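Local coordinates for SusD superfamily protein (Bacteroides vulgatus, PDB 3MYV), which probably binds polysaccharides at the outer membrane of the bacterium, for uptake of glycans, at residues 426-431 against 449-454; 405-410 against 420-425; 141-146 against 155-160. All coordinates share one frame; numbering follows the deposited sequence.

Contact 1 of 3, residues 426-431 against 449-454; sequences DFYKCV and PGYPKN
Near the C-terminus of this SusD-family chain, the loop after strand 422-423 meets the final tail through an edge-to-face pair of tyrosines, the edge of Tyr-428 (residues 426-431) toward the face of Tyr-451 (residues 449-454). The ring planes stand at 69° with centroids 5.2 Å apart, and CE2 of Tyr-428 sits over the centre of the Tyr-451 ring, 4.1 Å from its CD1. CG of Tyr-428 lies between its own backbone N and carbonyl carbon (chi1 80°), and from there the ring lies against the tail backbone, CD2 being 3.5 Å from C of Gly-450. A CB modelled on Gly-450 would clash with that CD2, and at the backbone angles of Gly-450 it would also be jammed against the carbonyl O of Pro-449. The Tyr-451 hydroxyl donates to the carbonyl O of Val-431 at 2.7 Å, in the carbonyl plane, while CG of Lys-429 lies 3.5 Å from the OH of Tyr-451. One water donates to O of Tyr-428 and to O of Pro-449. NZ of Lys-429 hydrogen-bonds O of Phe-63. The two segments flank helix 438-441 in sequence, and Tyr-130, between helices 103-128 and 132-135, packs against both Cys-430 and Pro-449.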
# COMPACT_ATOMS: atom_id res chain seq x y z
N ASP A 426 7.44 18.97 -4.23
CA ASP A 426 7.30 20.40 -3.89
C ASP A 426 5.86 20.86 -4.08
O ASP A 426 5.52 21.98 -3.71
CB ASP A 426 8.21 21.25 -4.75
CG ASP A 426 9.69 21.02 -4.46
OD1 ASP A 426 10.05 20.73 -3.31
OD2 ASP A 426 10.48 21.16 -5.40
N PHE A 427 5.02 20.01 -4.67
CA PHE A 427 3.60 20.32 -4.85
C PHE A 427 2.87 20.23 -3.53
O PHE A 427 2.91 19.20 -2.87
CB PHE A 427 2.98 19.32 -5.82
CG PHE A 427 1.56 19.60 -6.18
CD1 PHE A 427 1.12 20.89 -6.45
CD2 PHE A 427 0.67 18.56 -6.35
CE1 PHE A 427 -0.19 21.14 -6.82
CE2 PHE A 427 -0.62 18.79 -6.74
CZ PHE A 427 -1.05 20.08 -6.98
N TYR A 428 2.18 21.31 -3.14
CA TYR A 428 1.66 21.38 -1.77
C TYR A 428 0.61 20.33 -1.50
O TYR A 428 0.39 19.94 -0.34
CB TYR A 428 1.17 22.79 -1.41
CG TYR A 428 -0.21 23.18 -1.91
CD1 TYR A 428 -0.42 23.63 -3.20
CD2 TYR A 428 -1.30 23.15 -1.06
CE1 TYR A 428 -1.67 24.01 -3.64
CE2 TYR A 428 -2.55 23.53 -1.47
CZ TYR A 428 -2.74 23.96 -2.77
OH TYR A 428 -3.99 24.33 -3.20
N LYS A 429 -0.02 19.83 -2.57
CA LYS A 429 -1.06 18.81 -2.40
C LYS A 429 -0.52 17.39 -2.56
O LYS A 429 -1.31 16.45 -2.66
CB LYS A 429 -2.25 19.09 -3.32
CG LYS A 429 -2.91 20.42 -2.95
CD LYS A 429 -4.27 20.58 -3.55
CE LYS A 429 -4.21 20.92 -5.04
NZ LYS A 429 -5.56 21.33 -5.52
N CYS A 430 0.82 17.23 -2.54
CA CYS A 430 1.40 15.88 -2.45
C CYS A 430 1.23 15.26 -1.07
O CYS A 430 1.55 14.08 -0.86
CB CYS A 430 2.88 15.83 -2.89
SG CYS A 430 4.09 16.42 -1.63
N VAL A 431 0.69 16.05 -0.13
CA VAL A 431 0.14 15.57 1.12
C VAL A 431 -1.30 16.04 1.26
O VAL A 431 -1.69 17.06 0.67
CB VAL A 431 0.94 16.06 2.35
CG1 VAL A 431 2.35 15.42 2.35
CG2 VAL A 431 1.04 17.60 2.38
N PRO A 449 1.50 23.14 4.55
CA PRO A 449 1.75 24.40 3.83
C PRO A 449 0.88 24.46 2.57
O PRO A 449 0.61 23.43 1.96
CB PRO A 449 3.24 24.32 3.44
CG PRO A 449 3.71 23.03 3.80
CD PRO A 449 2.73 22.34 4.72
N GLY A 450 0.41 25.66 2.23
CA GLY A 450 -0.37 25.85 1.01
C GLY A 450 -1.86 25.76 1.21
O GLY A 450 -2.63 26.45 0.55
N TYR A 451 -2.30 24.90 2.13
CA TYR A 451 -3.71 24.73 2.37
C TYR A 451 -4.24 25.92 3.17
O TYR A 451 -3.48 26.53 3.90
CB TYR A 451 -3.96 23.41 3.13
CG TYR A 451 -3.86 22.17 2.28
CD1 TYR A 451 -4.87 21.84 1.39
CD2 TYR A 451 -2.76 21.32 2.37
CE1 TYR A 451 -4.80 20.69 0.61
CE2 TYR A 451 -2.69 20.16 1.61
CZ TYR A 451 -3.72 19.85 0.73
OH TYR A 451 -3.66 18.72 -0.04
N PRO A 452 -5.54 26.27 3.02
CA PRO A 452 -6.11 27.35 3.84
C PRO A 452 -6.30 26.91 5.28
O PRO A 452 -6.39 25.71 5.56
CB PRO A 452 -7.47 27.61 3.20
CG PRO A 452 -7.86 26.31 2.58
CD PRO A 452 -6.53 25.71 2.08
N LYS A 453 -6.31 27.87 6.20
CA LYS A 453 -6.70 27.64 7.60
C LYS A 453 -7.74 28.72 7.94
O LYS A 453 -7.41 29.89 8.01
CB LYS A 453 -5.46 27.70 8.50
CG LYS A 453 -5.68 27.14 9.92
CD LYS A 453 -4.38 26.94 10.71
CE LYS A 453 -4.68 26.66 12.21
NZ LYS A 453 -3.45 26.57 13.07
N ASN A 454 -9.00 28.32 8.07
CA ASN A 454 -10.11 29.25 8.28
C ASN A 454 -9.98 29.88 9.66
O ASN A 454 -9.64 29.18 10.61
CB ASN A 454 -11.45 28.55 8.16
CG ASN A 454 -12.57 29.52 7.81
OD1 ASN A 454 -12.70 29.90 6.64
ND2 ASN A 454 -13.37 29.93 8.81
OXT ASN A 454 -10.17 31.09 9.83
O HOH W 1 1.39 20.92 2.01

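Contact 2 of 3, residues 405-410 against 420-425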
# COMPACT_ATOMS: atom_id res chain seq x y z
N GLY A 405 12.03 11.28 -5.66
CA GLY A 405 12.22 12.62 -6.16
C GLY A 405 11.91 12.79 -7.64
O GLY A 405 12.43 13.72 -8.28
N LYS A 406 11.02 11.96 -8.17
CA LYS A 406 10.64 12.07 -9.58
C LYS A 406 9.49 13.05 -9.80
O LYS A 406 8.71 13.31 -8.89
CB LYS A 406 10.26 10.71 -10.17
CG LYS A 406 11.32 9.61 -10.01
CD LYS A 406 12.60 9.93 -10.79
CE LYS A 406 13.61 8.82 -10.65
NZ LYS A 406 14.83 9.09 -11.50
N THR A 407 9.36 13.54 -11.03
CA THR A 407 8.18 14.32 -11.43
C THR A 407 7.22 13.35 -12.10
O THR A 407 7.59 12.65 -13.04
CB THR A 407 8.53 15.40 -12.42
OG1 THR A 407 9.52 16.24 -11.84
CG2 THR A 407 7.30 16.24 -12.81
N ILE A 408 5.99 13.28 -11.58
CA ILE A 408 4.94 12.45 -12.17
C ILE A 408 4.34 13.27 -13.31
O ILE A 408 3.85 14.38 -13.10
CB ILE A 408 3.86 12.06 -11.14
CG1 ILE A 408 4.50 11.44 -9.88
CG2 ILE A 408 2.87 11.04 -11.75
CD1 ILE A 408 3.55 11.22 -8.76
N VAL A 409 4.44 12.74 -14.53
CA VAL A 409 3.92 13.41 -15.72
C VAL A 409 2.59 12.77 -16.13
O VAL A 409 2.52 11.56 -16.41
CB VAL A 409 4.92 13.36 -16.88
CG1 VAL A 409 4.31 14.02 -18.13
CG2 VAL A 409 6.24 14.03 -16.48
N ARG A 410 1.55 13.58 -16.13
CA ARG A 410 0.17 13.16 -16.36
C ARG A 410 -0.43 14.11 -17.36
O ARG A 410 -1.10 15.08 -17.01
CB ARG A 410 -0.61 13.18 -15.03
CG ARG A 410 0.16 12.50 -13.89
CD ARG A 410 -0.08 13.12 -12.52
NE ARG A 410 -1.28 12.58 -11.92
CZ ARG A 410 -2.32 13.27 -11.46
NH1 ARG A 410 -2.33 14.58 -11.46
NH2 ARG A 410 -3.34 12.61 -10.94
N ASP A 420 -3.62 17.91 -12.91
CA ASP A 420 -2.29 18.45 -12.60
C ASP A 420 -1.24 17.66 -13.39
O ASP A 420 -1.01 16.48 -13.13
CB ASP A 420 -1.99 18.39 -11.10
CG ASP A 420 -2.89 19.30 -10.29
OD1 ASP A 420 -2.74 20.54 -10.34
OD2 ASP A 420 -3.77 18.77 -9.62
N GLU A 421 -0.62 18.32 -14.36
CA GLU A 421 0.20 17.60 -15.34
C GLU A 421 1.60 17.22 -14.85
O GLU A 421 2.22 16.32 -15.41
CB GLU A 421 0.32 18.42 -16.62
CG GLU A 421 -1.00 18.60 -17.36
CD GLU A 421 -0.85 19.23 -18.72
OE1 GLU A 421 0.24 19.75 -19.05
OE2 GLU A 421 -1.82 19.20 -19.47
N GLU A 422 2.11 17.95 -13.86
CA GLU A 422 3.39 17.62 -13.25
C GLU A 422 3.25 17.68 -11.75
O GLU A 422 2.83 18.71 -11.20
CB GLU A 422 4.49 18.57 -13.73
CG GLU A 422 4.75 18.44 -15.21
CD GLU A 422 6.01 19.15 -15.69
OE1 GLU A 422 6.53 20.04 -14.99
OE2 GLU A 422 6.48 18.81 -16.80
N VAL A 423 3.54 16.57 -11.08
CA VAL A 423 3.46 16.49 -9.62
C VAL A 423 4.80 16.00 -9.08
O VAL A 423 5.34 14.99 -9.56
CB VAL A 423 2.33 15.56 -9.17
CG1 VAL A 423 2.41 15.28 -7.66
CG2 VAL A 423 0.97 16.16 -9.58
N ASP A 424 5.35 16.72 -8.11
CA ASP A 424 6.58 16.29 -7.47
C ASP A 424 6.47 16.61 -6.00
O ASP A 424 5.42 17.06 -5.56
CB ASP A 424 7.80 16.95 -8.13
CG ASP A 424 7.88 18.42 -7.92
OD1 ASP A 424 7.20 18.99 -7.03
OD2 ASP A 424 8.68 19.02 -8.66
N TRP A 425 7.54 16.40 -5.25
CA TRP A 425 7.45 16.55 -3.80
C TRP A 425 7.43 18.02 -3.30
O TRP A 425 7.45 18.27 -2.10
CB TRP A 425 8.50 15.68 -3.11
CG TRP A 425 9.93 15.99 -3.34
CD1 TRP A 425 10.47 17.19 -3.72
CD2 TRP A 425 11.04 15.09 -3.15
NE1 TRP A 425 11.84 17.08 -3.81
CE2 TRP A 425 12.22 15.82 -3.45
CE3 TRP A 425 11.16 13.77 -2.73
CZ2 TRP A 425 13.50 15.24 -3.38
CZ3 TRP A 425 12.44 13.19 -2.67
CH2 TRP A 425 13.58 13.92 -2.99
O HOH W 2 9.16 14.17 -6.23
O HOH W 3 9.12 18.88 -11.50
O HOH W 4 -4.50 16.49 -10.73
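The side chain of Arg-410 wraps round the carbonyl O of Asp-420, beside a two-stranded antiparallel ribbon formed by 408-409 and 422-423. CB of Arg-410 lies 3.8 Å from O of Asp-420; chi2 of 147° brings CD to 3.5 Å from that oxygen, and the further bend at chi3 (85°) sets NE, which bonds the carbonyl of Gly-45. CZ of Arg-410 is 3.8 Å from O of Asp-420, and NH2 serves the carbonyls of Tyr-61 and Met-43. NH1 donates to O of Asp-420 at 2.9 Å, on a lone pair, the oxygen lying 19° out of the guanidinium plane, and to a water that also bonds N and OD2 of Asp-420. In the ribbon, N of Ile-408 to O of Val-423 is 2.7 Å, and the return bond from N of Val-423 to O of Ile-408 is 3.0 Å. At the far end, CA of Gly-405, the C-prime residue of the Schellman motif ending helix 397-403, makes a CH-pi contact 3.6 Å from the centroid of the six-membered ring of Trp-425. NH1 of Arg-410 and OD2 of Asp-420, 4.8 Å apart, are linked by the water rather than in direct contact; their opposite charges probably still favour each other, whereas the guanidinium directly grips neutral carbonyls.

Contact 3 of 3, residues 141-146 against 155-160; sequences GAPLID and PPRSTV
Two nitrogens of one arginine close on a single backbone oxygen: Arg-157 meets O of Gly-141 side-on, with NE at 2.8 Å and NH2 at 3.0 Å. The oxygen lies within 4° of the guanidinium plane. NE approaches nearly along the C=O axis (177°), whereas NH2 stands above the carbonyl plane. The bend at chi3 (72°) puts NE beside the Gly-141 oxygen, and the guanidinium also bonds OD1 of Asn-448 through NH2 and O of Glu-446 through NH1. An alanine in place of Arg-157 would probably leave the Gly-141 carbonyl without its two side-chain donors and lose the bonds to Asn-448 and Glu-446.

Strands 140-143 and 157-159 form a two-stranded antiparallel ribbon leading into helix 160-177, with Thr-159 at its N-cap. The backbones themselves pair sparsely. Gly-141 N donates to O of Ser-158 at 2.8 Å, while the bond from Ser-158 N to O of Ala-142, at 3.3 Å, is weak. Farther along, contacts of prolines take over: CA of Pro-143 makes a CA-H...O contact with O of Pro-156 at 3.2 Å. Apolar packing is separate, with CB of Pro-143 4.3 Å from CB of Pro-155 and CD1 of Ile-145 4.1 Å from CG of Pro-155. A water accepts from N of Leu-144, donates to O of Pro-156 and meets OG of Ser-158, where CB of Leu-144 also packs. Helices 77-94, 103-128 and 160-177 all pack on residues 141-146. With one sound and one weak backbone bond, much of the contact is carried by the water, the apolar contacts and the two-nitrogen grip of Arg-157, whose charge would probably polarise the Gly-141 carbonyl.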
# COMPACT_ATOMS: atom_id res chain seq x y z
N GLY A 141 4.72 15.16 10.04
CA GLY A 141 3.82 14.09 9.72
C GLY A 141 2.47 14.26 10.38
O GLY A 141 1.99 15.36 10.59
N ALA A 142 1.83 13.13 10.67
CA ALA A 142 0.59 13.15 11.42
C ALA A 142 0.97 13.17 12.91
O ALA A 142 2.15 12.98 13.26
CB ALA A 142 -0.21 11.91 11.11
N PRO A 143 -0.01 13.39 13.79
CA PRO A 143 0.22 13.07 15.19
C PRO A 143 0.66 11.61 15.32
O PRO A 143 0.21 10.75 14.56
CB PRO A 143 -1.16 13.30 15.84
CG PRO A 143 -1.80 14.28 14.98
CD PRO A 143 -1.35 13.97 13.57
N LEU A 144 1.58 11.36 16.25
CA LEU A 144 2.26 10.08 16.36
C LEU A 144 1.70 9.29 17.53
O LEU A 144 1.90 9.68 18.70
CB LEU A 144 3.76 10.34 16.55
CG LEU A 144 4.67 9.12 16.74
CD1 LEU A 144 4.48 8.14 15.62
CD2 LEU A 144 6.16 9.54 16.89
N ILE A 145 0.99 8.20 17.26
CA ILE A 145 0.39 7.38 18.34
C ILE A 145 1.39 6.30 18.74
O ILE A 145 1.27 5.11 18.36
CB ILE A 145 -0.98 6.77 17.92
CG1 ILE A 145 -1.85 7.84 17.23
CG2 ILE A 145 -1.72 6.20 19.12
CD1 ILE A 145 -2.07 9.15 18.03
N ASP A 146 2.38 6.74 19.51
CA ASP A 146 3.46 5.91 19.98
C ASP A 146 3.29 5.59 21.45
O ASP A 146 4.24 5.19 22.10
CB ASP A 146 4.83 6.56 19.70
CG ASP A 146 5.03 7.88 20.46
OD1 ASP A 146 4.08 8.36 21.07
OD2 ASP A 146 6.17 8.43 20.43
N PRO A 155 -2.61 14.54 21.02
CA PRO A 155 -1.20 14.52 20.61
C PRO A 155 -0.90 15.52 19.50
O PRO A 155 -1.72 15.70 18.61
CB PRO A 155 -0.99 13.10 20.10
CG PRO A 155 -2.07 12.28 20.73
CD PRO A 155 -3.24 13.21 20.90
N PRO A 156 0.25 16.19 19.57
CA PRO A 156 0.57 17.15 18.54
C PRO A 156 1.05 16.41 17.29
O PRO A 156 1.24 15.20 17.33
CB PRO A 156 1.74 17.93 19.17
CG PRO A 156 2.44 16.88 20.00
CD PRO A 156 1.29 16.14 20.62
N ARG A 157 1.31 17.13 16.21
CA ARG A 157 1.98 16.56 15.07
C ARG A 157 3.42 16.29 15.46
O ARG A 157 4.04 17.08 16.16
CB ARG A 157 1.90 17.50 13.87
CG ARG A 157 0.49 17.74 13.36
CD ARG A 157 0.48 18.64 12.16
NE ARG A 157 0.99 17.97 10.97
CZ ARG A 157 1.13 18.51 9.77
NH1 ARG A 157 0.85 19.79 9.52
NH2 ARG A 157 1.58 17.75 8.78
N SER A 158 3.94 15.14 15.04
CA SER A 158 5.36 14.88 15.14
C SER A 158 5.98 14.95 13.75
O SER A 158 5.25 15.02 12.77
CB SER A 158 5.57 13.51 15.78
OG SER A 158 5.42 13.60 17.17
N THR A 159 7.32 14.95 13.65
CA THR A 159 7.97 14.98 12.33
C THR A 159 7.85 13.61 11.67
O THR A 159 7.57 12.60 12.32
CB THR A 159 9.46 15.39 12.38
OG1 THR A 159 10.20 14.41 13.12
CG2 THR A 159 9.62 16.78 13.03
N VAL A 160 8.05 13.59 10.37
CA VAL A 160 8.12 12.36 9.60
C VAL A 160 9.26 11.48 10.14
O VAL A 160 9.07 10.28 10.37
CB VAL A 160 8.26 12.69 8.08
CG1 VAL A 160 8.70 11.48 7.22
CG2 VAL A 160 6.93 13.23 7.58
O HOH W 5 4.62 11.88 12.71
O HOH W 6 2.87 13.26 18.10

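In the fold
All three contacts are partly buried, and their centres lie about 19 to 23 Å from the centre of the chain. Contact 3 has the largest buried share, six of eleven touching residues, with three helices around it; contacts 1 and 2 have more exposed members. Contacts 1 and 2 are consecutive in the chain and touch, CZ of Phe-427 lying 3.8 Å from OD1 of Asp-420, whereas contact 3 lies in the N-terminal part of the chain, its nearest atoms about 6 Å from contact 1. Asn-448, just before the tail of contact 1, still joins contacts 1 and 3 by bonding Arg-157. Chemically, contact 2 rests on regular strand pairing, contact 3 on looser pairing with prolines, and contact 1 on aromatic packing closed by a tyrosine hydroxyl bond.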